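Local atomic coordinates of probable chaperone (Pseudomonas aeruginosa, PDB entry 4JMF), a protein that probably serves as a type III secretion chaperone of the CesT family, a homodimer that binds an effector protein before its export. Residues L12-D17 with L96-I101; D45-F50 with H102-Q107; N62-F67 with P71-L76. One frame throughout, in Å; residues are numbered along the deposited sequence.

Contact 1 of 3, residues L12-D17 with L96-I101; sequences LFLALD and LDRAQI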
loop_
_atom_site.group_PDB
_atom_site.type_symbol
_atom_site.label_atom_id
_atom_site.label_comp_id
_atom_site.label_asym_id
_atom_site.label_seq_id
_atom_site.Cartn_x
_atom_site.Cartn_y
_atom_site.Cartn_z
ATOM N N LEU B 12 -2.181 -0.690 19.732
ATOM C CA LEU B 12 -1.271 0.397 19.378
ATOM C C LEU B 12 -1.014 1.292 20.574
ATOM O O LEU B 12 0.114 1.739 20.788
ATOM C CB LEU B 12 -1.814 1.229 18.213
ATOM C CG LEU B 12 -1.013 2.476 17.810
ATOM C CD1 LEU B 12 0.393 2.128 17.289
ATOM C CD2 LEU B 12 -1.772 3.248 16.739
ATOM N N PHE B 13 -2.053 1.559 21.356
ATOM C CA PHE B 13 -1.874 2.448 22.498
ATOM C C PHE B 13 -1.007 1.823 23.599
ATOM O O PHE B 13 -0.269 2.532 24.300
ATOM C CB PHE B 13 -3.230 2.956 23.000
ATOM C CG PHE B 13 -3.742 4.148 22.221
ATOM C CD1 PHE B 13 -4.028 5.349 22.858
ATOM C CD2 PHE B 13 -3.872 4.081 20.837
ATOM C CE1 PHE B 13 -4.480 6.444 22.134
ATOM C CE2 PHE B 13 -4.320 5.181 20.104
ATOM C CZ PHE B 13 -4.622 6.358 20.750
ATOM N N LEU B 14 -1.078 0.500 23.727
ATOM C CA LEU B 14 -0.157 -0.228 24.603
ATOM C C LEU B 14 1.263 -0.104 24.086
ATOM O O LEU B 14 2.190 0.137 24.854
ATOM C CB LEU B 14 -0.521 -1.706 24.669
ATOM C CG LEU B 14 -1.864 -2.072 25.267
ATOM C CD1 LEU B 14 -2.023 -3.602 25.317
ATOM C CD2 LEU B 14 -1.983 -1.466 26.659
ATOM N N ALA B 15 1.428 -0.273 22.775
ATOM C CA ALA B 15 2.751 -0.186 22.172
ATOM C C ALA B 15 3.363 1.201 22.352
ATOM O O ALA B 15 4.555 1.327 22.613
ATOM C CB ALA B 15 2.691 -0.559 20.706
ATOM N N LEU B 16 2.545 2.243 22.227
ATOM C CA LEU B 16 3.050 3.613 22.338
ATOM C C LEU B 16 3.028 4.128 23.774
ATOM O O LEU B 16 3.432 5.271 24.029
ATOM C CB LEU B 16 2.198 4.549 21.479
ATOM C CG LEU B 16 2.171 4.227 19.992
ATOM C CD1 LEU B 16 1.100 5.082 19.311
ATOM C CD2 LEU B 16 3.548 4.490 19.396
ATOM N N ASP B 17 2.528 3.296 24.690
ATOM C CA ASP B 17 2.393 3.653 26.105
ATOM C C ASP B 17 1.513 4.893 26.312
ATOM O O ASP B 17 1.878 5.814 27.044
ATOM C CB ASP B 17 3.770 3.845 26.757
ATOM C CG ASP B 17 3.713 3.738 28.281
ATOM O OD1 ASP B 17 2.926 2.915 28.795
ATOM O OD2 ASP B 17 4.448 4.478 28.970
ATOM N N LEU B 96 -2.536 -7.341 12.048
ATOM C CA LEU B 96 -2.002 -6.335 12.961
ATOM C C LEU B 96 -2.059 -6.775 14.418
ATOM O O LEU B 96 -3.028 -6.477 15.137
ATOM C CB LEU B 96 -2.713 -4.989 12.783
ATOM C CG LEU B 96 -2.450 -4.222 11.478
ATOM C CD1 LEU B 96 -3.498 -3.160 11.291
ATOM C CD2 LEU B 96 -1.063 -3.583 11.493
ATOM N N ASP B 97 -1.020 -7.483 14.851
ATOM C CA ASP B 97 -0.769 -7.614 16.280
ATOM C C ASP B 97 -0.020 -6.368 16.778
ATOM O O ASP B 97 0.250 -5.442 15.997
ATOM C CB ASP B 97 -0.003 -8.898 16.594
ATOM C CG ASP B 97 1.418 -8.893 16.051
ATOM O OD1 ASP B 97 1.847 -7.889 15.438
ATOM O OD2 ASP B 97 2.134 -9.900 16.269
ATOM N N ARG B 98 0.322 -6.351 18.061
ATOM C CA ARG B 98 0.963 -5.187 18.669
ATOM C C ARG B 98 2.235 -4.728 17.964
ATOM O O ARG B 98 2.418 -3.532 17.713
ATOM C CB ARG B 98 1.260 -5.435 20.145
ATOM C CG ARG B 98 1.542 -4.138 20.888
ATOM C CD ARG B 98 1.636 -4.373 22.370
ATOM N NE ARG B 98 0.572 -5.250 22.828
ATOM C CZ ARG B 98 0.592 -5.890 23.990
ATOM N NH1 ARG B 98 1.627 -5.729 24.808
ATOM N NH2 ARG B 98 -0.418 -6.690 24.327
ATOM N N ALA B 99 3.115 -5.668 17.642
ATOM C CA ALA B 99 4.360 -5.320 16.960
ATOM C C ALA B 99 4.069 -4.737 15.579
ATOM O O ALA B 99 4.646 -3.720 15.166
ATOM C CB ALA B 99 5.249 -6.548 16.835
ATOM N N GLN B 100 3.175 -5.391 14.855
ATOM C CA GLN B 100 2.931 -4.965 13.490
ATOM C C GLN B 100 2.251 -3.588 13.402
ATOM O O GLN B 100 2.618 -2.772 12.549
ATOM C CB GLN B 100 2.176 -6.043 12.715
ATOM C CG GLN B 100 2.013 -5.726 11.229
ATOM C CD GLN B 100 3.359 -5.606 10.481
ATOM O OE1 GLN B 100 4.418 -6.041 10.971
ATOM N NE2 GLN B 100 3.311 -5.024 9.278
ATOM N N ILE B 101 1.295 -3.308 14.284
ATOM C CA ILE B 101 0.642 -2.005 14.239
ATOM C C ILE B 101 1.641 -0.903 14.606
ATOM O O ILE B 101 1.685 0.157 13.960
ATOM C CB ILE B 101 -0.688 -1.969 15.050
ATOM C CG1 ILE B 101 -1.502 -0.718 14.720
ATOM C CG2 ILE B 101 -0.454 -2.053 16.562
ATOM C CD1 ILE B 101 -2.917 -0.743 15.334
#
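Leu12 and Ile101 make the buried half of this contact, two aliphatic side chains from helices far apart in sequence. The delta methyl CD1 of Ile101 rests on Leu12 CB at 3.7 Å, while its branch methyl CG2 lies 3.8 Å from Leu12 CA, against the helix backbone itself. With CG1 anti to the backbone N (chi1 -167°), Ile101 can set both methyls on the same neighbour. Nearer the surface the partner is Arg98, one turn earlier on its helix. Its aliphatic part passes Ala15, with CG 3.8 Å from Ala15 CB, and the chain then bends at chi3 (-44°) to run beside Leu14. There the guanidinium receives Leu14 CD1 over one face, the methyl lying off centre toward the rim, 3.6 Å from Arg98 NH2. One face of the flat cation thus carries a leucine methyl, while its polar atoms turn elsewhere: NE donates to Gln11 OE1 on the opposing helix, a bond that would fix how the group is rotated.

Behind this layer, Asp97 occupies the N-cap of the helix that carries Arg98 and Ile101, and its OD1 accepts from Gln100 N at 2.9 Å, nearly straight. At Asp17 the other helix ends in a Schellman motif, although one of its two return bonds, Asp17 N to Leu14 O, is weak. The contact thus joins the last turn of helix 3-15 to the first turn of helix 98-114. Ile101 also packs on Leu47 and Met49 of strand 46-53, and Ala15 touches His102 farther along the second helix.

Contact 2 of 3, residues D45-F50 with H102-Q107; sequences DHLLMF and HHQLEQ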
loop_
_atom_site.group_PDB
_atom_site.type_symbol
_atom_site.label_atom_id
_atom_site.label_comp_id
_atom_site.label_asym_id
_atom_site.label_seq_id
_atom_site.Cartn_x
_atom_site.Cartn_y
_atom_site.Cartn_z
ATOM N N ASP B 45 -12.323 -3.319 7.915
ATOM C CA ASP B 45 -11.305 -4.331 8.233
ATOM C C ASP B 45 -9.881 -3.988 7.812
ATOM O O ASP B 45 -8.999 -4.849 7.868
ATOM C CB ASP B 45 -11.706 -5.713 7.697
ATOM C CG ASP B 45 -12.953 -6.253 8.369
ATOM O OD1 ASP B 45 -13.054 -6.149 9.613
ATOM O OD2 ASP B 45 -13.837 -6.759 7.650
ATOM N N HIS B 46 -9.647 -2.737 7.416
ATOM C CA HIS B 46 -8.273 -2.259 7.209
ATOM C C HIS B 46 -7.990 -1.025 8.049
ATOM O O HIS B 46 -8.896 -0.251 8.356
ATOM C CB HIS B 46 -7.999 -1.934 5.737
ATOM C CG HIS B 46 -8.104 -3.110 4.822
ATOM N ND1 HIS B 46 -9.303 -3.736 4.555
ATOM C CD2 HIS B 46 -7.166 -3.763 4.095
ATOM C CE1 HIS B 46 -9.099 -4.723 3.702
ATOM N NE2 HIS B 46 -7.811 -4.770 3.418
ATOM N N LEU B 47 -6.731 -0.844 8.435
ATOM C CA LEU B 47 -6.344 0.326 9.218
ATOM C C LEU B 47 -5.522 1.249 8.337
ATOM O O LEU B 47 -4.443 0.868 7.862
ATOM C CB LEU B 47 -5.507 -0.083 10.436
ATOM C CG LEU B 47 -4.805 1.051 11.193
ATOM C CD1 LEU B 47 -5.816 2.035 11.761
ATOM C CD2 LEU B 47 -3.994 0.484 12.323
ATOM N N LEU B 48 -6.033 2.455 8.123
ATOM C CA LEU B 48 -5.341 3.447 7.311
ATOM C C LEU B 48 -4.648 4.432 8.236
ATOM O O LEU B 48 -5.287 4.982 9.124
ATOM C CB LEU B 48 -6.352 4.186 6.435
ATOM C CG LEU B 48 -5.851 5.312 5.534
ATOM C CD1 LEU B 48 -5.067 4.747 4.336
ATOM C CD2 LEU B 48 -7.035 6.177 5.069
ATOM N N MET B 49 -3.343 4.635 8.051
ATOM C CA MET B 49 -2.627 5.669 8.796
ATOM C C MET B 49 -2.109 6.701 7.815
ATOM O O MET B 49 -1.588 6.347 6.752
ATOM C CB MET B 49 -1.429 5.081 9.550
ATOM C CG MET B 49 -1.772 3.985 10.542
ATOM S SD MET B 49 -0.326 3.632 11.544
ATOM C CE MET B 49 -0.930 2.318 12.602
ATOM N N PHE B 50 -2.216 7.979 8.160
ATOM C CA PHE B 50 -1.707 8.989 7.236
ATOM C C PHE B 50 -1.339 10.284 7.921
ATOM O O PHE B 50 -1.773 10.552 9.043
ATOM C CB PHE B 50 -2.709 9.249 6.094
ATOM C CG PHE B 50 -4.060 9.728 6.560
ATOM C CD1 PHE B 50 -4.389 11.076 6.512
ATOM C CD2 PHE B 50 -5.015 8.826 7.019
ATOM C CE1 PHE B 50 -5.650 11.515 6.934
ATOM C CE2 PHE B 50 -6.276 9.256 7.442
ATOM C CZ PHE B 50 -6.589 10.599 7.398
ATOM N N HIS B 102 2.486 -1.189 15.594
ATOM C CA HIS B 102 3.577 -0.291 15.957
ATOM C C HIS B 102 4.461 -0.061 14.728
ATOM O O HIS B 102 4.799 1.073 14.394
ATOM C CB HIS B 102 4.377 -0.899 17.117
ATOM C CG HIS B 102 5.499 -0.036 17.614
ATOM N ND1 HIS B 102 6.792 -0.152 17.145
ATOM C CD2 HIS B 102 5.528 0.931 18.563
ATOM C CE1 HIS B 102 7.563 0.719 17.771
ATOM N NE2 HIS B 102 6.821 1.390 18.635
ATOM N N HIS B 103 4.818 -1.144 14.048
ATOM C CA HIS B 103 5.652 -1.053 12.848
ATOM C C HIS B 103 5.010 -0.195 11.752
ATOM O O HIS B 103 5.700 0.592 11.086
ATOM C CB HIS B 103 5.974 -2.451 12.317
ATOM C CG HIS B 103 6.928 -2.456 11.165
ATOM N ND1 HIS B 103 8.288 -2.314 11.323
ATOM C CD2 HIS B 103 6.715 -2.584 9.831
ATOM C CE1 HIS B 103 8.878 -2.362 10.140
ATOM N NE2 HIS B 103 7.946 -2.522 9.217
ATOM N N GLN B 104 3.700 -0.340 11.557
ATOM C CA GLN B 104 3.004 0.450 10.535
ATOM C C GLN B 104 3.161 1.940 10.780
ATOM O O GLN B 104 3.458 2.706 9.858
ATOM C CB GLN B 104 1.515 0.108 10.466
ATOM C CG GLN B 104 0.801 0.793 9.293
ATOM C CD GLN B 104 -0.692 0.510 9.251
ATOM O OE1 GLN B 104 -1.196 -0.349 9.983
ATOM N NE2 GLN B 104 -1.415 1.234 8.380
ATOM N N LEU B 105 2.945 2.365 12.019
ATOM C CA LEU B 105 3.059 3.782 12.335
ATOM C C LEU B 105 4.508 4.243 12.181
ATOM O O LEU B 105 4.773 5.339 11.673
ATOM C CB LEU B 105 2.538 4.071 13.750
ATOM C CG LEU B 105 2.621 5.523 14.237
ATOM C CD1 LEU B 105 1.781 6.458 13.344
ATOM C CD2 LEU B 105 2.161 5.629 15.699
ATOM N N GLU B 106 5.444 3.398 12.601
ATOM C CA GLU B 106 6.850 3.767 12.573
ATOM C C GLU B 106 7.331 3.997 11.152
ATOM O O GLU B 106 8.071 4.953 10.898
ATOM C CB GLU B 106 7.701 2.684 13.235
ATOM C CG GLU B 106 9.147 3.107 13.493
ATOM C CD GLU B 106 9.728 2.399 14.704
ATOM O OE1 GLU B 106 10.032 1.183 14.606
ATOM O OE2 GLU B 106 9.872 3.063 15.759
ATOM N N GLN B 107 6.907 3.138 10.229
ATOM C CA GLN B 107 7.303 3.305 8.828
ATOM C C GLN B 107 6.681 4.566 8.226
ATOM O O GLN B 107 7.311 5.244 7.408
ATOM C CB GLN B 107 6.946 2.064 8.006
ATOM C CG GLN B 107 7.703 0.813 8.430
ATOM C CD GLN B 107 9.204 1.016 8.368
ATOM O OE1 GLN B 107 9.760 1.313 7.305
ATOM N NE2 GLN B 107 9.870 0.868 9.514
#
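Gln104 NE2 is shared by two acceptors, the backbone oxygen of Leu47 and the side-chain OD1 of Asn89 on the adjoining strand 85-92. The bond from Gln104 NE2 to Leu47 O is 3.1 Å long and almost straight at the hydrogen (172°). It leaves in the plane of the glutamine amide but arrives above the plane of the Leu47 carbonyl, away from the lone-pair directions. Gln104 spans the gap between helix and sheet because its chain is extended: CG stands anti to the backbone N (chi1 -173°), and the next torsion is also anti.

Met49 lies across this extended chain. Its CG approaches Gln104 NE2 to 3.5 Å, and its CE meets the amide at Gln104 OE1, 3.7 Å away. Between them, the sulphur passes on to the next helix residue, where Met49 SD lies 3.6 Å from Leu105 CB and marginally nearer, 3.5 Å, to Leu105 CA. On the same face of the amide, Leu47 CD2 lies 3.7 Å from Gln104 OE1, beside the Met49 methyl. Strand 46-50 and helix 102-107 run in roughly the same direction, 28° apart, with 9.0 Å between their axes. That spacing leaves room for one layer of side chains, as helix 98-114 packs on one face of the antiparallel sheet in this CesT-family fold.

Chemically, the amide is satisfied at one end only: NE2 ties the helix to two neighbouring strands, whereas OE1 is buried without a polar partner in the model, a likely energetic cost that the two bonds of NE2 would offset.

Contact 3 of 3, residues N62-F67 with P71-L76; sequences NEQNLF and PCKPIL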
loop_
_atom_site.group_PDB
_atom_site.type_symbol
_atom_site.label_atom_id
_atom_site.label_comp_id
_atom_site.label_asym_id
_atom_site.label_seq_id
_atom_site.Cartn_x
_atom_site.Cartn_y
_atom_site.Cartn_z
ATOM N N ASN B 62 7.380 8.176 -8.413
ATOM C CA ASN B 62 8.682 8.314 -7.775
ATOM C C ASN B 62 9.092 7.126 -6.936
ATOM O O ASN B 62 8.356 6.131 -6.827
ATOM C CB ASN B 62 8.654 9.515 -6.868
ATOM C CG ASN B 62 7.458 9.492 -6.003
ATOM O OD1 ASN B 62 7.344 8.664 -5.103
ATOM N ND2 ASN B 62 6.509 10.361 -6.298
ATOM N N GLU B 63 10.267 7.269 -6.322
ATOM C CA GLU B 63 10.890 6.210 -5.542
ATOM C C GLU B 63 10.054 5.914 -4.292
ATOM O O GLU B 63 9.892 4.757 -3.906
ATOM C CB GLU B 63 12.319 6.610 -5.164
ATOM C CG GLU B 63 13.115 5.505 -4.474
ATOM C CD GLU B 63 14.504 5.954 -4.044
ATOM O OE1 GLU B 63 14.898 7.097 -4.371
ATOM O OE2 GLU B 63 15.196 5.160 -3.371
ATOM N N GLN B 64 9.509 6.956 -3.674
ATOM C CA GLN B 64 8.669 6.754 -2.501
ATOM C C GLN B 64 7.452 5.898 -2.859
ATOM O O GLN B 64 6.988 5.087 -2.048
ATOM C CB GLN B 64 8.219 8.097 -1.926
ATOM C CG GLN B 64 7.447 7.962 -0.610
ATOM C CD GLN B 64 8.308 7.376 0.495
ATOM O OE1 GLN B 64 9.373 7.906 0.813
ATOM N NE2 GLN B 64 7.857 6.261 1.077
ATOM N N ASN B 65 6.960 6.059 -4.085
ATOM C CA ASN B 65 5.752 5.356 -4.521
ATOM C C ASN B 65 5.997 4.026 -5.241
ATOM O O ASN B 65 5.077 3.428 -5.826
ATOM C CB ASN B 65 4.862 6.302 -5.333
ATOM C CG ASN B 65 4.284 7.410 -4.465
ATOM O OD1 ASN B 65 4.001 7.189 -3.288
ATOM N ND2 ASN B 65 4.145 8.610 -5.023
ATOM N N LEU B 66 7.241 3.566 -5.184
ATOM C CA LEU B 66 7.589 2.227 -5.655
ATOM C C LEU B 66 7.549 1.259 -4.475
ATOM O O LEU B 66 7.938 1.609 -3.351
ATOM C CB LEU B 66 8.997 2.224 -6.252
ATOM C CG LEU B 66 9.450 0.919 -6.901
ATOM C CD1 LEU B 66 8.464 0.546 -7.992
ATOM C CD2 LEU B 66 10.852 1.075 -7.467
ATOM N N PHE B 67 7.069 0.049 -4.725
ATOM C CA PHE B 67 7.008 -0.969 -3.680
ATOM C C PHE B 67 8.417 -1.327 -3.191
ATOM O O PHE B 67 9.387 -1.215 -3.945
ATOM C CB PHE B 67 6.292 -2.220 -4.204
ATOM C CG PHE B 67 6.943 -2.833 -5.416
ATOM C CD1 PHE B 67 6.459 -2.563 -6.698
ATOM C CD2 PHE B 67 8.032 -3.684 -5.279
ATOM C CE1 PHE B 67 7.057 -3.134 -7.824
ATOM C CE2 PHE B 67 8.643 -4.253 -6.401
ATOM C CZ PHE B 67 8.149 -3.980 -7.670
ATOM N N PRO B 71 5.501 -3.942 3.150
ATOM C CA PRO B 71 4.174 -3.433 2.766
ATOM C C PRO B 71 3.736 -2.170 3.519
ATOM O O PRO B 71 2.811 -1.486 3.045
ATOM C CB PRO B 71 3.232 -4.596 3.119
ATOM C CG PRO B 71 4.123 -5.815 3.125
ATOM C CD PRO B 71 5.433 -5.318 3.674
ATOM N N CYS B 72 4.376 -1.849 4.646
ATOM C CA CYS B 72 4.015 -0.635 5.379
ATOM C C CYS B 72 4.753 0.602 4.877
ATOM O O CYS B 72 4.579 1.697 5.431
ATOM C CB CYS B 72 4.268 -0.807 6.880
ATOM S SG CYS B 72 3.191 -2.043 7.650
ATOM N N LYS B 73 5.599 0.438 3.861
ATOM C CA LYS B 73 6.272 1.613 3.276
ATOM C C LYS B 73 5.156 2.507 2.764
ATOM O O LYS B 73 4.278 2.043 2.029
ATOM C CB LYS B 73 7.185 1.227 2.118
ATOM C CG LYS B 73 7.804 2.442 1.418
ATOM C CD LYS B 73 8.541 2.038 0.158
ATOM C CE LYS B 73 9.180 3.268 -0.501
ATOM N NZ LYS B 73 9.953 2.912 -1.725
ATOM N N PRO B 74 5.143 3.774 3.197
ATOM C CA PRO B 74 3.980 4.598 2.856
ATOM C C PRO B 74 4.016 5.126 1.427
ATOM O O PRO B 74 5.045 5.089 0.744
ATOM C CB PRO B 74 4.064 5.759 3.856
ATOM C CG PRO B 74 5.515 5.847 4.194
ATOM C CD PRO B 74 6.097 4.475 4.070
ATOM N N ILE B 75 2.864 5.626 0.995
ATOM C CA ILE B 75 2.657 6.092 -0.359
ATOM C C ILE B 75 2.373 7.588 -0.253
ATOM O O ILE B 75 1.767 8.022 0.723
ATOM C CB ILE B 75 1.419 5.393 -0.948
ATOM C CG1 ILE B 75 1.569 3.880 -0.848
ATOM C CG2 ILE B 75 1.142 5.835 -2.384
ATOM C CD1 ILE B 75 2.808 3.378 -1.472
ATOM N N LEU B 76 2.800 8.380 -1.235
ATOM C CA LEU B 76 2.521 9.817 -1.202
ATOM C C LEU B 76 1.584 10.195 -2.342
ATOM O O LEU B 76 1.955 10.118 -3.513
ATOM C CB LEU B 76 3.814 10.633 -1.287
ATOM C CG LEU B 76 3.658 12.151 -1.186
ATOM C CD1 LEU B 76 2.835 12.490 0.041
ATOM C CD2 LEU B 76 5.005 12.829 -1.095
#
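Lys73 and the backbone carbonyls of 62-67 form the polar centre of this contact. The lysine chain is fully extended, and its NZ donates to Glu63 O and to Leu66 O, each at 2.9 Å and each from a direction tilted off the carbonyl plane. Glu63 O also accepts from Leu66 N, which closes the type I beta turn from Glu63 to Leu66; the two donors reach that oxygen from opposite faces of its plane. Beyond the two segments, the ammonium also forms a salt bridge with an acidic side chain of the chain of another protein.

Asn65 pairs with Leu76 through both ends of its amide. Leu76 N donates to Asn65 OD1 at 2.7 Å, nearly straight and on a lone pair in the carbonyl plane, while Asn65 ND2 returns a more bent bond (141°) to Leu76 O and also donates to Thr60 O. The side-chain amide of Asn65 thus engages both backbone groups of Leu76 much as a neighbouring strand's peptides would. Ile75 CG2 lies beside the same Asn65 OD1, 3.3 Å away. Gln64, bent at chi2 (64°), turns its NE2 onto Pro74 O at 3.1 Å, from above the plane of that carbonyl.

Asn62 OD1 accepts from Asn65 N, an Asx motif at the start of the turn. An irregular loop is so fastened to strand 75-78, outermost in this chain's sheet, at a surface where the second subunit packs.

In the fold
From the N terminus, helix 3-15 comes first, and its last turn meets its partner in contact 1 some eighty residues later, where helix 98-114 begins. Inside that long loop runs the whole antiparallel sheet. Contact 2 starts on its central strand, 46-53, and closes on the next turns of helix 98-114, so contacts 1 and 2 cross along the chain and share one helix; they touch where Ile101 meets Leu47. Contact 3 is local, lying within the spans of both others, and fastens a loop to strand 75-78, outermost in this chain's sheet. Cys72 and Pro74 link it to the helix at Gln104 and Gln107, while contacts 2 and 3 both reach the second subunit.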